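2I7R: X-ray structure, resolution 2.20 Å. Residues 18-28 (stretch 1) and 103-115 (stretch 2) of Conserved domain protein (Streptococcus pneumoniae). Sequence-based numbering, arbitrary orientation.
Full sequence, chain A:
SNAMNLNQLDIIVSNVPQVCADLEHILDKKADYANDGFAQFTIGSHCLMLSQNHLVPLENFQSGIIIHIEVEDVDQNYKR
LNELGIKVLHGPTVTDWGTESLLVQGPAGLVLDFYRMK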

# COMPACT_ATOMS: atom_id res chain seq x y z
N GLN A 18 7.67 17.42 -4.33
CA GLN A 18 8.73 17.14 -3.34
C GLN A 18 8.73 15.68 -2.88
O GLN A 18 9.78 15.04 -2.78
N VAL A 19 7.54 15.16 -2.58
CA VAL A 19 7.42 13.78 -2.16
C VAL A 19 7.94 12.88 -3.30
O VAL A 19 8.66 11.93 -3.06
N CYS A 20 7.62 13.26 -4.54
CA CYS A 20 8.03 12.52 -5.74
C CYS A 20 9.54 12.51 -5.86
O CYS A 20 10.15 11.44 -5.99
N ALA A 21 10.13 13.71 -5.81
CA ALA A 21 11.58 13.88 -5.90
C ALA A 21 12.32 13.05 -4.83
O ALA A 21 13.30 12.36 -5.11
N ASP A 22 11.81 13.09 -3.60
CA ASP A 22 12.39 12.32 -2.49
C ASP A 22 12.31 10.80 -2.72
O ASP A 22 13.26 10.07 -2.46
N LEU A 23 11.14 10.34 -3.15
CA LEU A 23 10.90 8.93 -3.47
C LEU A 23 11.80 8.42 -4.61
O LEU A 23 12.31 7.32 -4.53
N GLU A 24 12.06 9.25 -5.63
CA GLU A 24 13.04 8.90 -6.69
C GLU A 24 14.46 8.64 -6.18
O GLU A 24 15.11 7.70 -6.63
N HIS A 25 14.96 9.46 -5.25
CA HIS A 25 16.29 9.22 -4.66
C HIS A 25 16.27 7.93 -3.84
O HIS A 25 17.17 7.10 -3.95
N ILE A 26 15.22 7.75 -3.04
CA ILE A 26 15.15 6.55 -2.22
C ILE A 26 15.06 5.27 -3.06
O ILE A 26 15.70 4.27 -2.75
N LEU A 27 14.26 5.30 -4.12
CA LEU A 27 14.01 4.13 -4.93
C LEU A 27 15.08 3.98 -6.01
O LEU A 27 15.21 2.92 -6.63
N ASP A 28 15.82 5.07 -6.23
CA ASP A 28 16.85 5.13 -7.26
C ASP A 28 16.22 4.87 -8.63
O ASP A 28 16.81 4.22 -9.48
N LEU A 103 14.90 -1.13 6.95
CA LEU A 103 13.79 -0.21 7.11
C LEU A 103 14.24 1.23 7.03
O LEU A 103 15.15 1.63 7.77
N VAL A 104 13.63 1.99 6.13
CA VAL A 104 14.06 3.38 5.92
C VAL A 104 12.90 4.36 6.03
O VAL A 104 11.77 4.02 5.73
N GLN A 105 13.18 5.58 6.49
CA GLN A 105 12.15 6.58 6.63
C GLN A 105 11.95 7.15 5.25
O GLN A 105 12.90 7.67 4.66
N GLY A 106 10.74 7.04 4.71
CA GLY A 106 10.46 7.70 3.41
C GLY A 106 9.84 9.06 3.66
O GLY A 106 9.62 9.43 4.84
N PRO A 107 9.56 9.84 2.58
CA PRO A 107 8.95 11.18 2.79
C PRO A 107 7.51 11.09 3.25
O PRO A 107 6.89 10.04 3.04
N ALA A 108 6.98 12.15 3.88
CA ALA A 108 5.54 12.23 4.18
C ALA A 108 5.01 11.16 5.12
O ALA A 108 3.84 10.75 5.02
N GLY A 109 5.86 10.71 6.05
CA GLY A 109 5.43 9.68 7.00
C GLY A 109 5.61 8.26 6.47
O GLY A 109 5.42 7.31 7.23
N LEU A 110 5.97 8.08 5.18
CA LEU A 110 6.07 6.71 4.62
C LEU A 110 7.29 6.03 5.18
O LEU A 110 8.28 6.71 5.43
N VAL A 111 7.19 4.72 5.36
CA VAL A 111 8.28 3.84 5.80
C VAL A 111 8.43 2.73 4.74
O VAL A 111 7.46 2.12 4.28
N LEU A 112 9.67 2.49 4.34
CA LEU A 112 9.92 1.52 3.28
C LEU A 112 10.80 0.42 3.84
O LEU A 112 11.68 0.69 4.67
N ASP A 113 10.53 -0.80 3.40
CA ASP A 113 11.40 -1.94 3.71
C ASP A 113 11.95 -2.50 2.41
O ASP A 113 11.19 -2.90 1.54
N PHE A 114 13.27 -2.48 2.28
CA PHE A 114 13.95 -3.22 1.21
C PHE A 114 14.39 -4.58 1.79
O PHE A 114 15.20 -4.63 2.72
N TYR A 115 13.83 -5.67 1.27
CA TYR A 115 14.03 -6.99 1.87
C TYR A 115 14.30 -8.09 0.83
O TYR A 115 14.03 -7.92 -0.35

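I26 lies at the centre of the contact. Its CA-to-CB bond points toward stretch 2, and the side chain takes chi1 m and chi2 t. The two ends of the side chain reach different partners. CD1 of I26 lies 3.7 Å from CD of P107 and 3.9 Å from CA of G106. CG2 of I26 packs against the sheet side chains, 3.8 Å from CZ of F114, 4.2 Å from CD2 of L112 and 4.3 Å from CG2 of V104. V104, L112 and F114 all point toward the helix, each with chi1 m.

G106 has no side chain. A CB there would clash with CD1 of L112, at 2.5 Å.

L23 and L27 sit one helical turn apart. Their CA-to-CB bonds run sideways, but their ends come nearer to stretch 2. L27 is m, t; its CD2 is 4.1 Å from CD2 of L112 and 4.3 Å from CE1 of F114, meeting the ring obliquely. L23 has both chi angles between wells. Its CD1 is 3.9 Å from CD of P107 and 4.3 Å from CD2 of L112.

P107 carries the contact toward the start of stretch 1. The CA-to-CB bond of P107 points toward the helix, and its ring has C-gamma endo pucker. V19, chi1 t, places CG1 3.8 Å from CG of P107 and CG2 4.1 Å from CB of A108.

The polar edge is sparse. D22, chi1 m, points toward stretch 2, yet its OD2 meets only carbon there, 3.7 Å from CB of P107. No hydrogen bond joins the two stretches, so the contact rests on apolar packing. Q105 points away from the helix. Its NE2 donates to O of G106 at 3.2 Å, a bond within stretch 2.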

# COMPACT_ATOMS: atom_id res chain seq x y z
CB GLN A 18 8.61 18.07 -2.13
CG GLN A 18 9.86 18.08 -1.22
CD GLN A 18 11.15 18.45 -1.99
OE1 GLN A 18 12.14 17.70 -2.00
NE2 GLN A 18 11.11 19.60 -2.66
CB VAL A 19 5.96 13.46 -1.69
CG1 VAL A 19 5.79 11.98 -1.29
CG2 VAL A 19 5.59 14.37 -0.53
CB CYS A 20 7.40 13.06 -7.04
SG CYS A 20 7.97 12.14 -8.49
CB ALA A 21 11.94 15.34 -5.79
CB ASP A 22 11.69 12.67 -1.18
CG ASP A 22 12.00 14.08 -0.70
OD1 ASP A 22 12.89 14.72 -1.27
OD2 ASP A 22 11.33 14.53 0.25
CB LEU A 23 9.42 8.73 -3.79
CG LEU A 23 8.67 7.52 -3.19
CD1 LEU A 23 9.15 7.10 -1.79
CD2 LEU A 23 7.13 7.72 -3.24
CB GLU A 24 13.06 9.96 -7.79
CG GLU A 24 11.68 10.24 -8.36
CD GLU A 24 11.69 11.25 -9.51
OE1 GLU A 24 12.34 12.31 -9.41
OE2 GLU A 24 11.00 10.96 -10.51
CB HIS A 25 16.77 10.39 -3.81
CG HIS A 25 17.03 11.63 -4.59
ND1 HIS A 25 16.24 12.75 -4.48
CD2 HIS A 25 17.99 11.92 -5.50
CE1 HIS A 25 16.71 13.69 -5.29
NE2 HIS A 25 17.77 13.21 -5.91
CB ILE A 26 13.99 6.62 -1.25
CG1 ILE A 26 14.31 7.66 -0.17
CG2 ILE A 26 13.70 5.21 -0.66
CD1 ILE A 26 13.10 8.18 0.52
CB LEU A 27 12.64 4.23 -5.59
CG LEU A 27 11.39 4.09 -4.71
CD1 LEU A 27 10.15 4.48 -5.52
CD2 LEU A 27 11.31 2.66 -4.11
CB ASP A 28 17.94 4.09 -6.98
CG ASP A 28 19.15 4.29 -7.83
OD1 ASP A 28 19.42 5.43 -8.22
OD2 ASP A 28 19.83 3.29 -8.10
CB LEU A 103 13.11 -0.47 8.45
CG LEU A 103 12.05 -1.48 8.04
CD1 LEU A 103 12.24 -2.81 8.74
CD2 LEU A 103 10.62 -0.90 8.14
CB VAL A 104 14.86 3.57 4.58
CG1 VAL A 104 15.74 2.36 4.33
CG2 VAL A 104 13.95 3.75 3.41
CB GLN A 105 12.58 7.69 7.60
CG GLN A 105 11.48 8.73 7.89
CD GLN A 105 10.21 8.08 8.45
OE1 GLN A 105 10.19 7.52 9.56
NE2 GLN A 105 9.15 8.12 7.67
CB PRO A 107 9.02 11.82 1.40
CG PRO A 107 8.92 10.65 0.46
CD PRO A 107 9.76 9.56 1.14
CB ALA A 108 4.70 12.25 2.89
CB LEU A 110 6.20 6.68 3.10
CG LEU A 110 5.02 7.32 2.36
CD1 LEU A 110 5.42 7.72 0.98
CD2 LEU A 110 3.86 6.40 2.41
CB VAL A 111 7.99 3.19 7.20
CG1 VAL A 111 9.07 2.14 7.58
CG2 VAL A 111 7.77 4.28 8.35
CB LEU A 112 10.57 2.18 2.04
CG LEU A 112 9.60 3.05 1.21
CD1 LEU A 112 9.41 4.41 1.84
CD2 LEU A 112 10.07 3.22 -0.26
CB ASP A 113 10.61 -3.01 4.48
CG ASP A 113 11.41 -4.28 4.75
OD1 ASP A 113 12.64 -4.20 4.90
OD2 ASP A 113 10.80 -5.35 4.81
CB PHE A 114 15.14 -2.41 0.68
CG PHE A 114 14.76 -1.07 0.11
CD1 PHE A 114 14.45 -0.93 -1.24
CD2 PHE A 114 14.68 0.06 0.93
CE1 PHE A 114 14.11 0.32 -1.78
CE2 PHE A 114 14.34 1.32 0.40
CZ PHE A 114 14.04 1.46 -0.95
CB TYR A 115 12.84 -7.37 2.79
CG TYR A 115 11.62 -7.92 2.04
CD1 TYR A 115 11.31 -9.27 2.06
CD2 TYR A 115 10.82 -7.06 1.29
CE1 TYR A 115 10.20 -9.76 1.35
CE2 TYR A 115 9.72 -7.52 0.61
CZ TYR A 115 9.41 -8.87 0.64
OH TYR A 115 8.33 -9.29 -0.08